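Local coordinates for UPF0147 protein Ta0600 (Thermoplasma acidophilum DSM 1728, PDB 2QSB) that is of unknown function and folds as a compact four-helix bundle belonging to the uncharacterised UPF0147 family, at residues Asn13-Leu18 with Ala41-Glu46; Asp20-Asp25 with Lys34-Ser39. All blocks are in the same frame, centred on the assembly; numbering follows the deposited sequence. Where two conformers were deposited one is given.

Contact 1: Asn13-Leu18 with Ala41-Glu46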
ATOM      1  N   ASN A  13       1.826  10.807   2.523  1.00  9.15           N
ATOM      2  CA  ASN A  13       2.610  11.124   1.342  1.00  9.31           C
ATOM      3  C   ASN A  13       3.564  10.000   0.971  1.00  9.63           C
ATOM      4  O   ASN A  13       3.727   9.659  -0.203  1.00  9.77           O
ATOM      5  CB  ASN A  13       3.453  12.382   1.562  1.00 10.33           C
ATOM      6  CG  ASN A  13       2.634  13.626   1.694  1.00 11.14           C
ATOM      7  OD1 ASN A  13       1.468  13.676   1.280  1.00 12.03           O
ATOM      8  ND2 ASN A  13       3.238  14.664   2.270  1.00 12.72           N
ATOM      9  N   GLU A  14       4.243   9.442   1.976  1.00  9.65           N
ATOM     10  CA  GLU A  14       5.177   8.352   1.735  1.00 10.23           C
ATOM     11  C   GLU A  14       4.450   7.110   1.227  1.00  9.49           C
ATOM     12  O   GLU A  14       4.932   6.461   0.292  1.00  9.97           O
ATOM     13  CB  GLU A  14       5.928   8.045   3.052  1.00 11.67           C
ATOM     14  CG  GLU A  14       6.881   9.157   3.477  1.00 14.16           C
ATOM     15  CD  GLU A  14       7.282   9.137   4.944  1.00 14.62           C
ATOM     16  OE1 GLU A  14       6.832   8.302   5.766  1.00 14.38           O
ATOM     17  OE2 GLU A  14       8.077  10.024   5.290  1.00 20.37           O
ATOM     18  N   VAL A  15       3.289   6.797   1.803  1.00  8.87           N
ATOM     19  CA  VAL A  15       2.519   5.643   1.336  1.00  8.33           C
ATOM     20  C   VAL A  15       2.134   5.819  -0.132  1.00  8.17           C
ATOM     21  O   VAL A  15       2.243   4.873  -0.912  1.00  8.26           O
ATOM     22  CB  VAL A  15       1.286   5.417   2.244  1.00  8.55           C
ATOM     23  CG1 VAL A  15       0.285   4.473   1.595  1.00  9.49           C
ATOM     24  CG2 VAL A  15       1.734   4.904   3.615  1.00 10.76           C
HETATM   25  N   MSE A  16       1.672   7.015  -0.510  1.00  8.38           N
HETATM   26  CA  MSE A  16       1.273   7.222  -1.912  1.00  8.53           C
HETATM   27  C   MSE A  16       2.445   7.067  -2.853  1.00  8.62           C
HETATM   28  O   MSE A  16       2.318   6.431  -3.901  1.00  9.18           O
HETATM   29  CB  MSE A  16       0.621   8.594  -2.050  1.00  8.95           C
HETATM   30  CG  MSE A  16      -0.780   8.693  -1.438  1.00 10.53           C
HETATM   31 SE   MSE A  16      -2.134   7.547  -2.298  0.75 12.65          SE
HETATM   32  CE  MSE A  16      -2.057   8.345  -4.014  1.00 14.56           C
ATOM     33  N   TYR A  17       3.593   7.627  -2.481  1.00  8.54           N
ATOM     34  CA  TYR A  17       4.782   7.518  -3.316  1.00  9.61           C
ATOM     35  C   TYR A  17       5.224   6.051  -3.424  1.00  9.00           C
ATOM     36  O   TYR A  17       5.497   5.550  -4.524  1.00  9.07           O
ATOM     37  CB  TYR A  17       5.915   8.349  -2.695  1.00 11.75           C
ATOM     38  CG  TYR A  17       7.249   8.050  -3.315  1.00 13.16           C
ATOM     39  CD1 TYR A  17       7.555   8.452  -4.614  1.00 15.42           C
ATOM     40  CD2 TYR A  17       8.181   7.300  -2.621  1.00 14.97           C
ATOM     41  CE1 TYR A  17       8.788   8.138  -5.185  1.00 17.67           C
ATOM     42  CE2 TYR A  17       9.398   6.991  -3.179  1.00 18.09           C
ATOM     43  CZ  TYR A  17       9.693   7.409  -4.448  1.00 16.56           C
ATOM     44  OH  TYR A  17      10.913   7.066  -5.000  1.00 19.96           O
ATOM     45  N   LEU A  18       5.261   5.344  -2.290  1.00  8.36           N
ATOM     46  CA  LEU A  18       5.720   3.964  -2.314  1.00  8.62           C
ATOM     47  C   LEU A  18       4.749   3.063  -3.076  1.00  7.73           C
ATOM     48  O   LEU A  18       5.190   2.137  -3.773  1.00  8.43           O
ATOM     49  CB  LEU A  18       5.931   3.443  -0.889  1.00  9.39           C
ATOM     50  CG  LEU A  18       7.087   4.095  -0.112  1.00  9.36           C
ATOM     51  CD1 LEU A  18       7.041   3.643   1.340  1.00 10.70           C
ATOM     52  CD2 LEU A  18       8.454   3.773  -0.734  1.00 10.69           C
ATOM     53  N   ALA A  41      -5.760   4.116  -5.522  1.00 10.28           N
ATOM     54  CA  ALA A  41      -7.071   4.638  -5.854  1.00 11.40           C
ATOM     55  C   ALA A  41      -7.978   4.655  -4.633  1.00 10.05           C
ATOM     56  O   ALA A  41      -8.686   5.619  -4.416  1.00 10.96           O
ATOM     57  CB  ALA A  41      -7.714   3.859  -7.018  1.00 12.08           C
ATOM     58  N   LYS A  42      -7.941   3.605  -3.817  1.00  9.51           N
ATOM     59  CA  LYS A  42      -8.761   3.546  -2.626  1.00  9.50           C
ATOM     60  C   LYS A  42      -8.367   4.648  -1.642  1.00  9.51           C
ATOM     61  O   LYS A  42      -9.237   5.305  -1.063  1.00 10.00           O
ATOM     62  CB  LYS A  42      -8.644   2.148  -1.990  1.00  9.25           C
ATOM     63  CG  LYS A  42      -9.463   1.958  -0.733  1.00 11.41           C
ATOM     64  CD  LYS A  42     -10.961   2.169  -1.005  1.00 15.30           C
ATOM     65  CE  LYS A  42     -11.809   1.415  -0.052  1.00 18.52           C
ATOM     66  NZ  LYS A  42     -13.239   1.629  -0.413  1.00 20.22           N
ATOM     67  N   LEU A  43      -7.066   4.828  -1.436  1.00  9.13           N
ATOM     68  CA  LEU A  43      -6.602   5.888  -0.535  1.00  9.42           C
ATOM     69  C   LEU A  43      -6.986   7.271  -1.043  1.00 10.56           C
ATOM     70  O   LEU A  43      -7.054   8.212  -0.259  1.00 11.48           O
ATOM     71  CB  LEU A  43      -5.082   5.820  -0.383  1.00  9.95           C
ATOM     72  CG  LEU A  43      -4.603   4.641   0.449  1.00 10.64           C
ATOM     73  CD1 LEU A  43      -3.104   4.655   0.512  1.00 12.26           C
ATOM     74  CD2 LEU A  43      -5.131   4.663   1.869  1.00 13.50           C
ATOM     75  N   SER A  44      -7.242   7.383  -2.350  1.00 10.94           N
ATOM     76  CA  SER A  44      -7.611   8.647  -2.981  1.00 12.23           C
ATOM     77  C   SER A  44      -9.126   8.893  -2.995  1.00 13.21           C
ATOM     78  O   SER A  44      -9.569   9.869  -3.594  1.00 14.67           O
ATOM     79  CB  SER A  44      -7.077   8.660  -4.411  1.00 12.39           C
ATOM     80  OG  SER A  44      -5.660   8.645  -4.389  1.00 13.05           O
ATOM     81  N   GLN A  45      -9.907   7.974  -2.406  0.70 13.06           N
ATOM     82  CA  GLN A  45     -11.386   8.058  -2.392  0.70 13.93           C
ATOM     83  C   GLN A  45     -11.752   9.025  -1.284  0.70 14.90           C
ATOM     84  O   GLN A  45     -12.050   8.641  -0.152  0.70 14.04           O
ATOM     85  CB  GLN A  45     -12.072   6.699  -2.189  0.70 14.22           C
ATOM     86  CG  GLN A  45     -11.989   5.708  -3.367  0.70 17.90           C
ATOM     87  CD  GLN A  45     -12.745   6.117  -4.664  0.70 21.50           C
ATOM     88  OE1 GLN A  45     -12.508   5.547  -5.746  0.70 24.69           O
ATOM     89  NE2 GLN A  45     -13.629   7.090  -4.558  0.70 23.94           N
ATOM     90  N   GLU A  46     -11.709  10.315  -1.638  0.50 17.10           N
ATOM     91  CA  GLU A  46     -11.740  11.415  -0.674  0.50 20.17           C
ATOM     92  C   GLU A  46     -13.143  11.578  -0.027  0.50 21.35           C
ATOM     93  O   GLU A  46     -13.287  12.316   0.938  0.50 22.65           O
ATOM     94  CB  GLU A  46     -11.149  12.722  -1.318  0.50 20.38           C
ATOM     95  CG  GLU A  46      -9.587  12.646  -1.670  0.50 21.41           C
ATOM     96  CD  GLU A  46      -8.975  13.882  -2.405  0.50 21.10           C
ATOM     97  OE1 GLU A  46      -9.705  14.675  -3.024  0.50 22.42           O
ATOM     98  OE2 GLU A  46      -7.736  14.062  -2.374  0.50 19.25           O
TER

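Contact 2: Asp20-Asp25 with Lys34-Ser39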
ATOM      1  N   ASP A  20       2.873   4.084  -5.544  1.00  8.69           N
ATOM      2  CA  ASP A  20       3.087   4.392  -6.950  1.00  8.91           C
ATOM      3  C   ASP A  20       4.304   3.664  -7.504  1.00  9.15           C
ATOM      4  O   ASP A  20       4.234   3.059  -8.597  1.00  9.83           O
ATOM      5  CB  ASP A  20       3.166   5.885  -7.192  1.00  9.65           C
ATOM      6  CG  ASP A  20       2.991   6.189  -8.663  1.00 10.93           C
ATOM      7  OD1 ASP A  20       1.823   6.170  -9.119  1.00 11.78           O
ATOM      8  OD2 ASP A  20       4.007   6.394  -9.346  1.00 12.19           O
ATOM      9  N   GLU A  21       5.410   3.720  -6.773  1.00  9.85           N
ATOM     10  CA  GLU A  21       6.592   2.982  -7.176  1.00  9.99           C
ATOM     11  C   GLU A  21       6.299   1.488  -7.339  1.00 10.44           C
ATOM     12  O   GLU A  21       6.715   0.874  -8.313  1.00 11.12           O
ATOM     13  CB  GLU A  21       7.704   3.204  -6.143  1.00 11.31           C
ATOM     14  CG  GLU A  21       8.294   4.617  -6.158  1.00 13.72           C
ATOM     15  CD  GLU A  21       9.019   4.929  -7.450  1.00 17.37           C
ATOM     16  OE1 GLU A  21      10.142   4.411  -7.603  1.00 21.42           O
ATOM     17  OE2 GLU A  21       8.488   5.676  -8.302  1.00 18.50           O
ATOM     18  N   LEU A  22       5.595   0.900  -6.379  1.00  9.27           N
ATOM     19  CA  LEU A  22       5.311  -0.532  -6.430  1.00  9.50           C
ATOM     20  C   LEU A  22       4.479  -0.850  -7.669  1.00  9.63           C
ATOM     21  O   LEU A  22       4.685  -1.889  -8.325  1.00 10.55           O
ATOM     22  CB  LEU A  22       4.630  -0.973  -5.110  1.00  9.67           C
ATOM     23  CG  LEU A  22       4.338  -2.465  -4.984  1.00  9.39           C
ATOM     24  CD1 LEU A  22       5.645  -3.252  -5.049  1.00 12.24           C
ATOM     25  CD2 LEU A  22       3.624  -2.716  -3.679  1.00 11.21           C
ATOM     26  N   SER A  23       3.508   0.010  -7.988  1.00  9.23           N
ATOM     27  CA  SER A  23       2.631  -0.229  -9.128  1.00 10.58           C
ATOM     28  C   SER A  23       3.394  -0.230 -10.444  1.00 11.11           C
ATOM     29  O   SER A  23       2.922  -0.785 -11.435  1.00 12.07           O
ATOM     30  CB  SER A  23       1.505   0.810  -9.160  1.00 11.25           C
ATOM     31  OG  SER A  23       1.937   2.050  -9.731  1.00 10.85           O
ATOM     32  N   GLN A  24       4.556   0.418 -10.459  1.00 11.14           N
ATOM     33  CA  GLN A  24       5.372   0.546 -11.676  1.00 11.87           C
ATOM     34  C   GLN A  24       6.559  -0.430 -11.687  1.00 12.25           C
ATOM     35  O   GLN A  24       7.381  -0.399 -12.609  1.00 14.27           O
ATOM     36  CB  GLN A  24       5.918   1.974 -11.819  1.00 13.56           C
ATOM     37  CG  GLN A  24       4.856   3.073 -11.962  1.00 13.61           C
ATOM     38  CD  GLN A  24       3.891   2.782 -13.065  1.00 15.56           C
ATOM     39  OE1 GLN A  24       2.718   2.431 -12.844  1.00 17.43           O
ATOM     40  NE2 GLN A  24       4.388   2.883 -14.281  1.00 14.73           N
ATOM     41  N   ASP A  25       6.646  -1.302 -10.691  1.00 11.89           N
ATOM     42  CA  ASP A  25       7.832  -2.121 -10.513  1.00 12.27           C
ATOM     43  C   ASP A  25       7.718  -3.428 -11.296  1.00 12.57           C
ATOM     44  O   ASP A  25       7.015  -4.330 -10.898  1.00 12.80           O
ATOM     45  CB  ASP A  25       8.010  -2.418  -9.018  1.00 13.02           C
ATOM     46  CG  ASP A  25       9.307  -3.100  -8.729  1.00 13.60           C
ATOM     47  OD1 ASP A  25      10.003  -3.519  -9.685  1.00 13.82           O
ATOM     48  OD2 ASP A  25       9.611  -3.246  -7.532  1.00 18.57           O
ATOM     49  N   LYS A  34      -1.063  -4.547  -9.633  1.00 10.51           N
ATOM     50  CA  LYS A  34      -2.487  -4.233  -9.669  1.00 11.03           C
ATOM     51  C   LYS A  34      -3.051  -3.904  -8.287  1.00 10.99           C
ATOM     52  O   LYS A  34      -3.838  -2.969  -8.156  1.00 10.76           O
ATOM     53  CB  LYS A  34      -3.247  -5.394 -10.333  1.00 13.46           C
ATOM     54  CG  LYS A  34      -4.763  -5.276 -10.344  1.00 17.48           C
ATOM     55  CD  LYS A  34      -5.267  -4.057 -11.067  1.00 22.58           C
ATOM     56  CE  LYS A  34      -6.791  -4.184 -11.194  1.00 25.12           C
ATOM     57  NZ  LYS A  34      -7.532  -2.907 -11.170  1.00 27.28           N
ATOM     58  N   VAL A  35      -2.652  -4.665  -7.281  0.70 10.88           N
ATOM     59  CA  VAL A  35      -3.097  -4.346  -5.935  0.70 10.01           C
ATOM     60  C   VAL A  35      -2.558  -2.967  -5.521  0.70  9.30           C
ATOM     61  O   VAL A  35      -3.276  -2.169  -4.921  0.70  9.19           O
ATOM     62  CB  VAL A  35      -2.734  -5.465  -4.936  0.70 10.62           C
ATOM     63  CG1 VAL A  35      -2.811  -4.964  -3.491  0.70 11.87           C
ATOM     64  CG2 VAL A  35      -3.675  -6.655  -5.150  0.70 12.52           C
ATOM     65  N   ALA A  36      -1.322  -2.652  -5.886  1.00  9.13           N
ATOM     66  CA  ALA A  36      -0.769  -1.342  -5.559  1.00  8.80           C
ATOM     67  C   ALA A  36      -1.607  -0.241  -6.247  1.00  9.44           C
ATOM     68  O   ALA A  36      -1.905   0.782  -5.630  1.00  9.63           O
ATOM     69  CB  ALA A  36       0.686  -1.266  -6.012  1.00 10.03           C
ATOM     70  N   GLN A  37      -1.951  -0.479  -7.515  0.60  9.45           N
ATOM     71  CA  GLN A  37      -2.831   0.414  -8.287  0.60 11.20           C
ATOM     72  C   GLN A  37      -4.162   0.647  -7.567  0.60 11.05           C
ATOM     73  O   GLN A  37      -4.581   1.786  -7.336  0.60 12.07           O
ATOM     74  CB  GLN A  37      -3.047  -0.138  -9.719  0.60 11.90           C
ATOM     75  CG  GLN A  37      -3.908   0.816 -10.579  0.60 13.04           C
ATOM     76  CD  GLN A  37      -4.153   0.351 -12.023  0.60 15.18           C
ATOM     77  OE1 GLN A  37      -3.237   0.301 -12.826  0.60 19.90           O
ATOM     78  NE2 GLN A  37      -5.391  -0.002 -12.331  0.60 19.81           N
ATOM     79  N   ASP A  38      -4.813  -0.441  -7.179  1.00 10.58           N
ATOM     80  CA  ASP A  38      -6.122  -0.368  -6.548  1.00 11.30           C
ATOM     81  C   ASP A  38      -6.018   0.273  -5.174  1.00 10.23           C
ATOM     82  O   ASP A  38      -6.904   1.009  -4.747  1.00 10.68           O
ATOM     83  CB  ASP A  38      -6.725  -1.747  -6.434  1.00 13.18           C
ATOM     84  CG  ASP A  38      -7.155  -2.340  -7.800  1.00 13.62           C
ATOM     85  OD1 ASP A  38      -7.191  -1.640  -8.816  1.00 16.57           O
ATOM     86  OD2 ASP A  38      -7.480  -3.531  -7.791  1.00 18.76           O
ATOM     87  N   SER A  39      -4.897   0.052  -4.488  1.00  8.96           N
ATOM     88  CA  SER A  39      -4.690   0.630  -3.156  1.00  8.94           C
ATOM     89  C   SER A  39      -4.562   2.142  -3.213  1.00  8.48           C
ATOM     90  O   SER A  39      -5.154   2.858  -2.407  1.00  8.71           O
ATOM     91  CB  SER A  39      -3.441   0.048  -2.486  1.00  9.17           C
ATOM     92  OG  SER A  39      -3.591  -1.327  -2.201  1.00  9.81           O
TER

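Contact 1: Asn13-Leu18 with Ala41-Glu46
The selenomethionine at M16 reaches across to L43 and S44, joining helix 6-23 to helix 30-43 and the residues that follow it. At CB the chain sets off with CG anti to the carbonyl carbon (chi1 -72°); CB and CG have no close partner in 41-46, and the contact starts at SE. The selenium passes beside the root of the leucine, 3.9 Å from CB of L43 and 4.1 Å from its CD1, the two side chains sliding past each other in opposite directions. Bends at chi2 and chi3 turn the terminal CE toward the outer side, where it lies 3.6 Å from OG of S44. That hydroxyl is hydrogen-bonded to the backbone O of K40, so the methyl makes plain van der Waals contact with a group already engaged. On the buried side V15 crosses L43 at about a right angle, its CG1 3.6 Å from CD1 of L43. F12 and L19 also touch L43, and V57 of helix 50-65 packs on it. V15 and L43 thus lie on the inner side, with M16 and S44 toward the edge, in the interface between two antiparallel neighbouring helices of a four-helix bundle.

Contact 2: Asp20-Asp25 with Lys34-Ser39
A36 and S23 face each other with their CB atoms pointing across the gap, 3.9 Å apart, and this pairing of small side chains brings the two helices very close. The CA atoms of S23 and A36 are separated by 5.1 Å. The methyl of A36 lies against the backbone of the other helix as much as against its side chains, with CB 3.7 Å from N of S23. L22 covers the same methyl from the side of the bundle interior. Its CG stands anti to the backbone N (chi1 -177°), which carries the branch alongside A36, and both CG and CD2 approach A36 CB to 4.0 Å. Beyond the methyl, L22 continues into the core against L78 and I81 of helix 72-88.

These residues belong to the first helical hairpin of the four-helix bundle: the chain leaves helix 6-23, turns, and helix 30-43 runs back antiparallel to it.

The hydroxyl of S23 is directed along its own helix and not at A36. With chi1 at 81°, OG sits between the backbone N and the carbonyl carbon. From there OG of S23 hydrogen-bonds to the backbone O of D20 at 2.8 Å, the donor lying 20° from the carbonyl plane of D20. This bond fixes the rotamer and turns OG back to its own helix, while the backbone of S23 already points CB at A36 and at the backbone N of Q37. On the far side of helix 30-43, K34 NZ forms a salt bridge with OD1 of D38 at 2.7 Å. OD1 accepts through its syn lone pair, on the side of the other carboxylate oxygen; a sulfate ion, probably from the crystallisation liquor, is a second partner of the lysine.

Overall arrangement
Contacts 1 and 2 are two levels of one interface, that between helix 6-23 and helix 30-43, and their centres lie about 10 Å apart. Contact 2 is nested inside the loop closed by contact 1, as expected for an antiparallel hairpin. The spacing changes between them: the nearest CA atoms of contact 1, those of M16 and L43, are 8.1 Å apart, about 3 Å farther than the nearest pair of contact 2, and the wider gap is spanned by longer side chains. Each centre is about 8 Å from the centre of the chain. Helices 50-65 and 72-88 touch residues of both contacts, joining the hairpin to the rest of the bundle.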